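Local coordinates for signal recognition particle 54 kDa protein (Aeropyrum pernix, PDB 7EPK), which is the SRP54-type protein subunit of the archaeal signal recognition particle, joining a helical bundle and a P-loop GTPase domain to a helical signal peptide binding domain, at residues I324-I329 with A375-M380. Sequence-based numbering, arbitrary orientation.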
ATOM      1  N   ILE A 324     -19.037  29.106  19.560  1.00 86.98           N
ATOM      2  CA  ILE A 324     -19.255  28.996  18.086  1.00 84.75           C
ATOM      3  C   ILE A 324     -18.512  30.125  17.353  1.00 77.65           C
ATOM      4  O   ILE A 324     -18.566  31.280  17.840  1.00 70.31           O
ATOM      5  CB  ILE A 324     -20.762  28.978  17.738  1.00 94.15           C
ATOM      6  CG1 ILE A 324     -20.988  28.647  16.259  1.00100.09           C
ATOM      7  CG2 ILE A 324     -21.445  30.283  18.128  1.00 95.80           C
ATOM      8  CD1 ILE A 324     -22.384  28.152  15.931  1.00100.97           C
ATOM      9  N   THR A 325     -17.850  29.770  16.235  1.00 65.92           N
ATOM     10  CA  THR A 325     -17.103  30.653  15.294  1.00 64.63           C
ATOM     11  C   THR A 325     -17.135  30.066  13.877  1.00 64.16           C
ATOM     12  O   THR A 325     -17.688  28.959  13.703  1.00 67.19           O
ATOM     13  CB  THR A 325     -15.620  30.803  15.654  1.00 65.94           C
ATOM     14  OG1 THR A 325     -15.034  29.512  15.439  1.00 65.42           O
ATOM     15  CG2 THR A 325     -15.393  31.350  17.052  1.00 56.56           C
ATOM     16  N   MET A 326     -16.563  30.779  12.898  1.00 61.24           N
ATOM     17  CA  MET A 326     -16.476  30.298  11.494  1.00 58.33           C
ATOM     18  C   MET A 326     -15.580  29.056  11.436  1.00 57.41           C
ATOM     19  O   MET A 326     -15.822  28.202  10.569  1.00 50.24           O
ATOM     20  CB  MET A 326     -15.916  31.375  10.561  1.00 62.05           C
ATOM     21  CG  MET A 326     -16.928  32.480  10.242  1.00 70.01           C
ATOM     22  SD  MET A 326     -18.567  31.875   9.695  1.00 66.35           S
ATOM     23  CE  MET A 326     -19.417  33.441   9.532  1.00 69.30           C
ATOM     24  N   ARG A 327     -14.595  28.949  12.337  1.00 63.12           N
ATOM     25  CA  ARG A 327     -13.635  27.813  12.377  1.00 58.79           C
ATOM     26  C   ARG A 327     -14.339  26.607  12.987  1.00 61.97           C
ATOM     27  O   ARG A 327     -14.092  25.484  12.497  1.00 67.82           O
ATOM     28  CB  ARG A 327     -12.355  28.176  13.126  1.00 59.56           C
ATOM     29  CG  ARG A 327     -11.399  28.993  12.272  1.00 66.08           C
ATOM     30  CD  ARG A 327     -10.263  29.668  13.022  1.00 64.08           C
ATOM     31  NE  ARG A 327      -9.381  30.323  12.073  1.00 61.16           N
ATOM     32  CZ  ARG A 327      -8.196  30.810  12.377  1.00 73.05           C
ATOM     33  NH1 ARG A 327      -7.448  31.354  11.436  1.00 70.53           N
ATOM     34  NH2 ARG A 327      -7.758  30.764  13.625  1.00 87.29           N
ATOM     35  N   THR A 328     -15.205  26.838  13.977  1.00 60.54           N
ATOM     36  CA  THR A 328     -16.038  25.786  14.618  1.00 56.85           C
ATOM     37  C   THR A 328     -16.957  25.200  13.557  1.00 56.36           C
ATOM     38  O   THR A 328     -16.928  23.984  13.366  1.00 56.20           O
ATOM     39  CB  THR A 328     -16.855  26.352  15.779  1.00 59.45           C
ATOM     40  OG1 THR A 328     -15.935  26.763  16.790  1.00 57.02           O
ATOM     41  CG2 THR A 328     -17.849  25.361  16.339  1.00 71.94           C
ATOM     42  N   ILE A 329     -17.715  26.071  12.888  1.00 61.76           N
ATOM     43  CA  ILE A 329     -18.693  25.700  11.815  1.00 63.40           C
ATOM     44  C   ILE A 329     -17.950  24.994  10.669  1.00 59.16           C
ATOM     45  O   ILE A 329     -18.439  23.960  10.169  1.00 54.27           O
ATOM     46  CB  ILE A 329     -19.474  26.934  11.313  1.00 56.15           C
ATOM     47  CG1 ILE A 329     -20.246  27.604  12.450  1.00 56.17           C
ATOM     48  CG2 ILE A 329     -20.379  26.553  10.150  1.00 51.36           C
ATOM     49  CD1 ILE A 329     -21.109  28.756  12.000  1.00 62.30           C
ATOM     50  N   ALA A 375     -16.947  26.462   1.078  1.00 71.90           N
ATOM     51  CA  ALA A 375     -16.338  27.303   0.011  1.00 69.77           C
ATOM     52  C   ALA A 375     -16.379  28.771   0.435  1.00 65.57           C
ATOM     53  O   ALA A 375     -15.359  29.468   0.263  1.00 55.84           O
ATOM     54  CB  ALA A 375     -17.076  27.104  -1.291  1.00 72.46           C
ATOM     55  N   ILE A 376     -17.543  29.193   0.945  1.00 67.04           N
ATOM     56  CA  ILE A 376     -17.830  30.552   1.497  1.00 65.81           C
ATOM     57  C   ILE A 376     -16.754  30.901   2.528  1.00 58.11           C
ATOM     58  O   ILE A 376     -16.114  31.931   2.362  1.00 52.88           O
ATOM     59  CB  ILE A 376     -19.238  30.609   2.132  1.00 71.22           C
ATOM     60  CG1 ILE A 376     -20.371  30.496   1.106  1.00 71.19           C
ATOM     61  CG2 ILE A 376     -19.379  31.849   3.002  1.00 70.84           C
ATOM     62  CD1 ILE A 376     -20.752  31.800   0.458  1.00 79.18           C
ATOM     63  N   ILE A 377     -16.615  30.080   3.575  1.00 59.00           N
ATOM     64  CA  ILE A 377     -15.684  30.311   4.721  1.00 57.36           C
ATOM     65  C   ILE A 377     -14.264  30.415   4.157  1.00 57.77           C
ATOM     66  O   ILE A 377     -13.504  31.313   4.556  1.00 58.79           O
ATOM     67  CB  ILE A 377     -15.814  29.200   5.788  1.00 57.66           C
ATOM     68  CG1 ILE A 377     -17.205  29.162   6.423  1.00 53.34           C
ATOM     69  CG2 ILE A 377     -14.762  29.366   6.867  1.00 61.64           C
ATOM     70  CD1 ILE A 377     -17.464  27.922   7.206  1.00 48.59           C
ATOM     71  N   GLU A 378     -13.920  29.551   3.212  1.00 61.17           N
ATOM     72  CA  GLU A 378     -12.555  29.522   2.626  1.00 61.79           C
ATOM     73  C   GLU A 378     -12.244  30.858   1.935  1.00 61.19           C
ATOM     74  O   GLU A 378     -11.051  31.168   1.806  1.00 63.29           O
ATOM     75  CB  GLU A 378     -12.413  28.312   1.703  1.00 63.16           C
ATOM     76  CG  GLU A 378     -12.403  26.981   2.433  1.00 67.28           C
ATOM     77  CD  GLU A 378     -12.495  25.779   1.517  1.00 67.39           C
ATOM     78  OE1 GLU A 378     -12.777  24.666   2.010  1.00 70.38           O
ATOM     79  OE2 GLU A 378     -12.284  25.962   0.315  1.00 71.81           O
ATOM     80  N   SER A 379     -13.257  31.625   1.512  1.00 74.52           N
ATOM     81  CA  SER A 379     -13.101  32.900   0.741  1.00 77.72           C
ATOM     82  C   SER A 379     -13.129  34.122   1.680  1.00 66.55           C
ATOM     83  O   SER A 379     -12.648  35.189   1.267  1.00 75.33           O
ATOM     84  CB  SER A 379     -14.135  33.021  -0.380  1.00 79.41           C
ATOM     85  OG  SER A 379     -13.978  31.989  -1.352  1.00 79.53           O
ATOM     86  N   MET A 380     -13.630  33.978   2.907  1.00 53.28           N
ATOM     87  CA  MET A 380     -13.561  35.032   3.949  1.00 49.98           C
ATOM     88  C   MET A 380     -12.094  35.312   4.308  1.00 50.96           C
ATOM     89  O   MET A 380     -11.341  34.352   4.415  1.00 45.57           O
ATOM     90  CB  MET A 380     -14.277  34.562   5.213  1.00 51.29           C
ATOM     91  CG  MET A 380     -15.717  34.193   5.005  1.00 54.89           C
ATOM     92  SD  MET A 380     -16.488  33.942   6.604  1.00 59.32           S
ATOM     93  CE  MET A 380     -18.226  33.844   6.193  1.00 65.82           C
TER
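Met-326, in the first turn of helix 326-337, packs on Ile-377 of helix 367-379 and on Met-380, which follows that helix, inside the all-helical signal peptide binding domain. The contact is apolar, buried and small, 187 Å² over both sides. The two methionines touch through their thioether ends and cross at about a right angle. Met-326 bends at chi2 (-50°), whereas Met-380 runs extended beyond CG; the two CE methyls come within 3.6 Å of each other, and Met-380 SD lies 3.9 Å from Met-326 CG. Ile-377 packs mainly against the backbone of Met-326. With CG1 anti to its own carbonyl carbon (chi1 -63°) and chi2 near trans, Ile-377 CD1 extends to 3.8 Å from Met-326 O. Ile-377 CD1 also lies 4.4 Å from Ile-329 CG2, a looser contact one turn along. Leu-385 of helix 382-386 packs on Met-326, Ile-377 and Met-380 alike, while Leu-413 of helix 409-423 touches Ile-377. No hydrogen bond joins the two segments, but Glu-378 OE1 is hydrogen-bonded to Tyr-330 OH, one residue beyond Ile-329 on helix 326-337, which links the two helices beside the apolar contact. Thr-325 is the N-cap of helix 326-337; its OG1 accepts a fairly straight bond from Thr-328 N (3.1 Å, 161°) and a weak, more bent one from Arg-327 N.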